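Local coordinates for protein flower-specific defensin (Nicotiana alata, PDB 4AAZ) that defends the plant as an antifungal peptide active against Fusarium oxysporum and Botrytis cinerea, and slows the growth of Helicoverpa caterpillars, at residues 14-17 against 18-21; 21-24 against 25-29. All blocks are in the same frame, centred on the assembly; numbering follows the deposited sequence.

Contact 1. Residues 14-17 against 18-21. With EDO (1,2-ethanediol), chain C.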
loop_
_atom_site.group_PDB
_atom_site.type_symbol
_atom_site.label_atom_id
_atom_site.label_comp_id
_atom_site.label_asym_id
_atom_site.label_seq_id
_atom_site.Cartn_x
_atom_site.Cartn_y
_atom_site.Cartn_z
ATOM N N CYS A 14 5.943 -2.509 -6.577
ATOM C CA CYS A 14 6.290 -1.881 -5.314
ATOM C C CYS A 14 7.678 -2.361 -4.912
ATOM O O CYS A 14 7.873 -3.550 -4.610
ATOM C CB CYS A 14 5.256 -2.260 -4.264
ATOM S SG CYS A 14 5.287 -1.204 -2.799
ATOM N N ILE A 15 8.636 -1.441 -4.904
ATOM C CA ILE A 15 10.007 -1.748 -4.484
ATOM C C ILE A 15 10.376 -0.957 -3.246
ATOM O O ILE A 15 10.903 -1.524 -2.294
ATOM C CB ILE A 15 11.037 -1.480 -5.611
ATOM C CG1 ILE A 15 10.740 -2.388 -6.815
ATOM C CG2 ILE A 15 12.460 -1.672 -5.117
ATOM C CD1 ILE A 15 10.856 -3.889 -6.535
ATOM N N THR A 16 10.103 0.343 -3.221
ATOM C CA THR A 16 10.379 1.141 -2.029
ATOM C C THR A 16 9.089 1.680 -1.428
ATOM O O THR A 16 8.103 1.957 -2.124
ATOM C CB THR A 16 11.340 2.307 -2.294
ATOM O OG1 THR A 16 10.704 3.264 -3.147
ATOM C CG2 THR A 16 12.631 1.819 -2.885
ATOM N N LYS A 17 9.105 1.809 -0.111
ATOM C CA LYS A 17 7.930 2.208 0.651
ATOM C C LYS A 17 7.374 3.611 0.344
ATOM O O LYS A 17 6.153 3.768 0.225
ATOM C CB LYS A 17 8.204 2.125 2.145
ATOM C CG LYS A 17 6.961 2.370 3.006
ATOM C CD LYS A 17 7.293 2.363 4.483
ATOM C CE LYS A 17 6.072 2.422 5.351
ATOM N NZ LYS A 17 5.276 1.164 5.270
ATOM N N PRO A 18 8.234 4.642 0.257
ATOM C CA PRO A 18 7.638 6.001 0.261
ATOM C C PRO A 18 6.507 6.273 -0.747
ATOM O O PRO A 18 5.475 6.813 -0.337
ATOM C CB PRO A 18 8.853 6.910 0.026
ATOM C CG PRO A 18 9.954 6.149 0.726
ATOM C CD PRO A 18 9.698 4.697 0.386
ATOM N N PRO A 19 6.655 5.924 -2.032
ATOM C CA PRO A 19 5.558 6.238 -2.953
ATOM C C PRO A 19 4.313 5.390 -2.713
ATOM O O PRO A 19 3.199 5.796 -3.053
ATOM C CB PRO A 19 6.163 5.954 -4.322
ATOM C CG PRO A 19 7.212 4.944 -4.069
ATOM C CD PRO A 19 7.815 5.358 -2.737
ATOM N N CYS A 20 4.495 4.185 -2.169
ATOM C CA CYS A 20 3.383 3.298 -1.863
ATOM C C CYS A 20 2.612 3.808 -0.636
ATOM O O CYS A 20 1.385 3.921 -0.648
ATOM C CB CYS A 20 3.913 1.881 -1.627
ATOM S SG CYS A 20 2.670 0.725 -0.974
ATOM N N ARG A 21 3.327 4.131 0.435
ATOM C CA ARG A 21 2.690 4.769 1.573
ATOM C C ARG A 21 1.949 6.038 1.161
ATOM O O ARG A 21 0.818 6.277 1.593
ATOM C CB ARG A 21 3.732 5.075 2.658
ATOM C CG ARG A 21 3.170 5.927 3.805
ATOM C CD ARG A 21 4.045 6.050 5.033
ATOM N NE ARG A 21 5.399 6.417 4.670
ATOM C CZ ARG A 21 6.492 6.100 5.358
ATOM N NH1 ARG A 21 6.409 5.445 6.517
ATOM N NH2 ARG A 21 7.683 6.418 4.870
HETATM C C1 EDO C . 5.422 3.844 9.887
HETATM O O1 EDO C . 5.063 4.974 10.730
HETATM C C2 EDO C . 4.261 3.454 8.979
HETATM O O2 EDO C . 4.088 4.458 7.986
#
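Lys17 and Arg21, one helical turn apart, meet flank to face: the aliphatic arm of the lysine runs across one face of the arginine guanidinium, with CD lying 3.7 Å from the plane and displaced toward its rim. The closest approach is made by the next carbon, Lys17 CE, at 3.3 Å from Arg21 NH1. Lys17 stays extended through its first three torsions and bends only at the last (chi4 69°), which turns the ammonium aside; NZ ends 4.6 Å from Arg21 NH1. This NZ makes a salt bridge to Asp31 and a hydrogen bond to Gly32 O, so the two cations sit beside an acidic group that would probably moderate their mutual effect. Arg21 bends at chi3 (49°), and its NH1 gives a nearly straight hydrogen bond of 2.9 Å to O2 of the ethanediol, which also bonds to Asp31. In the backbone, Arg21 N donates to Lys17 O at 2.9 Å, closing the first turn of helix 17-26. This is the helix of the cysteine-stabilised alpha-beta fold of plant defensins, and two of the fold's disulfides pass close together here, one from the loop (Cys14) and one from the helix (Cys20). Cys14 SG packs against Cys20 CB at 3.6 Å, although the two sulfurs belong to different bridges, Cys14 with Cys34 and Cys20 with Cys41. Around the outside of the turn, the Thr16 side chain crosses the Pro19 ring at roughly a right angle, with OG1 3.6 Å from Pro19 CD. Phe10, from the preceding loop, touches both Pro19 and Cys20.

Contact 2. Residues 21-24 against 25-29; sequences RKAC and ISEKF. With EDO (1,2-ethanediol), chain C.
Phe29 N donates to Cys24 O at 3.0 Å, coming in tilted 31° from the carbonyl plane, while Glu27 N shares weak bonds between this oxygen and Ala23 O. Together with the bond from Lys28 N to Ile25 O, the Phe29 bond forms a Schellman motif, in which Lys28, with its positive phi, is the C-prime residue that turns the chain out of the helix. The turn carries Phe29 back over the last coil. Its CB comes within 4.2 Å of Cys24 CB, and its ring presents an edge to Cys24 O. Cys24 SG leaves toward the sheet for its disulfide with Cys43, a residue that Phe29 also touches, and Lys45 makes a cation-pi contact with the ring.

Ile25 lies alongside Arg21 on another flank, both side chains pointing the same way. With its chain extended at chi2 (174°), CD1 reaches Arg21 CG at 3.6 Å, meeting the methylene part of the arginine, while Ile25 N gives Arg21 O a helical bond of 2.9 Å. Ala23 is buried against Ser7, Thr9 and Phe10, and Glu27 CG lies 3.3 Å from Ala23 O, the acceptor of one of the weak bonds. The Glu27 carboxylate accepts hydrogen bonds from Ser7 OG and Thr9 OG1 on OE2 and from Asn8 N on OE1, which hold it to the neighbouring loop. Cys24 O takes Phe29 N and Ile25 O takes Lys28 N in place of the donors of a continuing helix. A carboxylate beside the negative end of the helix dipole would probably be disfavoured, and its three bonds to the loop would offset this.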
loop_
_atom_site.group_PDB
_atom_site.type_symbol
_atom_site.label_atom_id
_atom_site.label_comp_id
_atom_site.label_asym_id
_atom_site.label_seq_id
_atom_site.Cartn_x
_atom_site.Cartn_y
_atom_site.Cartn_z
ATOM N N ARG A 21 3.327 4.131 0.435
ATOM C CA ARG A 21 2.690 4.769 1.573
ATOM C C ARG A 21 1.949 6.038 1.161
ATOM O O ARG A 21 0.818 6.277 1.593
ATOM C CB ARG A 21 3.732 5.075 2.658
ATOM C CG ARG A 21 3.170 5.927 3.805
ATOM C CD ARG A 21 4.045 6.050 5.033
ATOM N NE ARG A 21 5.399 6.417 4.670
ATOM C CZ ARG A 21 6.492 6.100 5.358
ATOM N NH1 ARG A 21 6.409 5.445 6.517
ATOM N NH2 ARG A 21 7.683 6.418 4.870
ATOM N N LYS A 22 2.567 6.843 0.312
ATOM C CA LYS A 22 1.926 8.081 -0.112
ATOM C C LYS A 22 0.619 7.778 -0.834
ATOM O O LYS A 22 -0.402 8.397 -0.557
ATOM C CB LYS A 22 2.880 8.896 -0.986
ATOM C CG LYS A 22 2.317 10.240 -1.474
ATOM C CD LYS A 22 3.323 10.946 -2.364
ATOM C CE LYS A 22 3.066 10.708 -3.812
ATOM N NZ LYS A 22 1.888 11.518 -4.254
ATOM N N ALA A 23 0.638 6.842 -1.774
ATOM C CA ALA A 23 -0.582 6.470 -2.484
ATOM C C ALA A 23 -1.650 5.992 -1.535
ATOM O O ALA A 23 -2.803 6.384 -1.619
ATOM C CB ALA A 23 -0.248 5.388 -3.522
ATOM N N CYS A 24 -1.279 5.117 -0.612
ATOM C CA CYS A 24 -2.238 4.571 0.333
ATOM C C CYS A 24 -2.858 5.635 1.216
ATOM O O CYS A 24 -4.063 5.622 1.473
ATOM C CB CYS A 24 -1.565 3.483 1.150
ATOM S SG CYS A 24 -1.210 1.981 0.161
ATOM N N ILE A 25 -2.029 6.557 1.696
ATOM C CA ILE A 25 -2.553 7.652 2.521
ATOM C C ILE A 25 -3.486 8.531 1.676
ATOM O O ILE A 25 -4.513 9.006 2.162
ATOM C CB ILE A 25 -1.397 8.420 3.217
ATOM C CG1 ILE A 25 -0.767 7.484 4.235
ATOM C CG2 ILE A 25 -1.895 9.675 3.897
ATOM C CD1 ILE A 25 0.484 8.026 4.925
ATOM N N SER A 26 -3.152 8.747 0.405
ATOM C CA SER A 26 -4.004 9.492 -0.529
ATOM C C SER A 26 -5.368 8.848 -0.664
ATOM O O SER A 26 -6.355 9.527 -0.944
ATOM C CB SER A 26 -3.385 9.575 -1.930
ATOM O OG SER A 26 -2.245 10.405 -1.983
ATOM N N GLU A 27 -5.415 7.518 -0.475
ATOM C CA GLU A 27 -6.626 6.717 -0.591
ATOM C C GLU A 27 -7.324 6.506 0.753
ATOM O O GLU A 27 -8.256 5.739 0.853
ATOM C CB GLU A 27 -6.291 5.360 -1.201
ATOM C CG GLU A 27 -5.843 5.428 -2.639
ATOM C CD GLU A 27 -5.357 4.101 -3.184
ATOM O OE1 GLU A 27 -6.062 3.079 -3.044
ATOM O OE2 GLU A 27 -4.252 4.057 -3.788
ATOM N N LYS A 28 -6.863 7.226 1.776
ATOM C CA LYS A 28 -7.469 7.214 3.113
ATOM C C LYS A 28 -7.195 5.949 3.908
ATOM O O LYS A 28 -7.924 5.617 4.835
ATOM C CB LYS A 28 -8.955 7.576 3.081
ATOM C CG LYS A 28 -9.220 8.956 2.507
ATOM C CD LYS A 28 -10.724 9.285 2.480
ATOM C CE LYS A 28 -11.074 10.227 1.334
ATOM N NZ LYS A 28 -10.882 9.586 -0.020
ATOM N N PHE A 29 -6.108 5.266 3.578
ATOM C CA PHE A 29 -5.546 4.263 4.448
ATOM C C PHE A 29 -4.530 4.943 5.347
ATOM O O PHE A 29 -4.213 6.114 5.177
ATOM C CB PHE A 29 -4.911 3.147 3.620
ATOM C CG PHE A 29 -5.890 2.362 2.780
ATOM C CD1 PHE A 29 -6.183 2.770 1.489
ATOM C CD2 PHE A 29 -6.490 1.214 3.281
ATOM C CE1 PHE A 29 -7.058 2.071 0.712
ATOM C CE2 PHE A 29 -7.374 0.486 2.507
ATOM C CZ PHE A 29 -7.671 0.918 1.223
HETATM C C1 EDO C . 5.422 3.844 9.887
HETATM O O1 EDO C . 5.063 4.974 10.730
HETATM C C2 EDO C . 4.261 3.454 8.979
HETATM O O2 EDO C . 4.088 4.458 7.986
#

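In the fold
From the N terminus, strand 2-6 leads through a long loop to residues 14-17, where contact 1 closes the loop onto the first turn of helix 17-26. Contact 2 takes up the same helix at Arg21 and carries it to its end, where residues 27-29 turn toward strand 31-34. The two contacts overlap at Arg21 and otherwise follow one another, neither nested nor crossing, with centres about 11 Å apart. Disulfides join contact 1 to strands 31-34 and 41-46, and contact 2 to strand 41-46, so the loop before the helix and two successive turns of the helix are tied to the three-stranded sheet. The ethanediol, bonded to Arg21 and Asp31, touches both contacts.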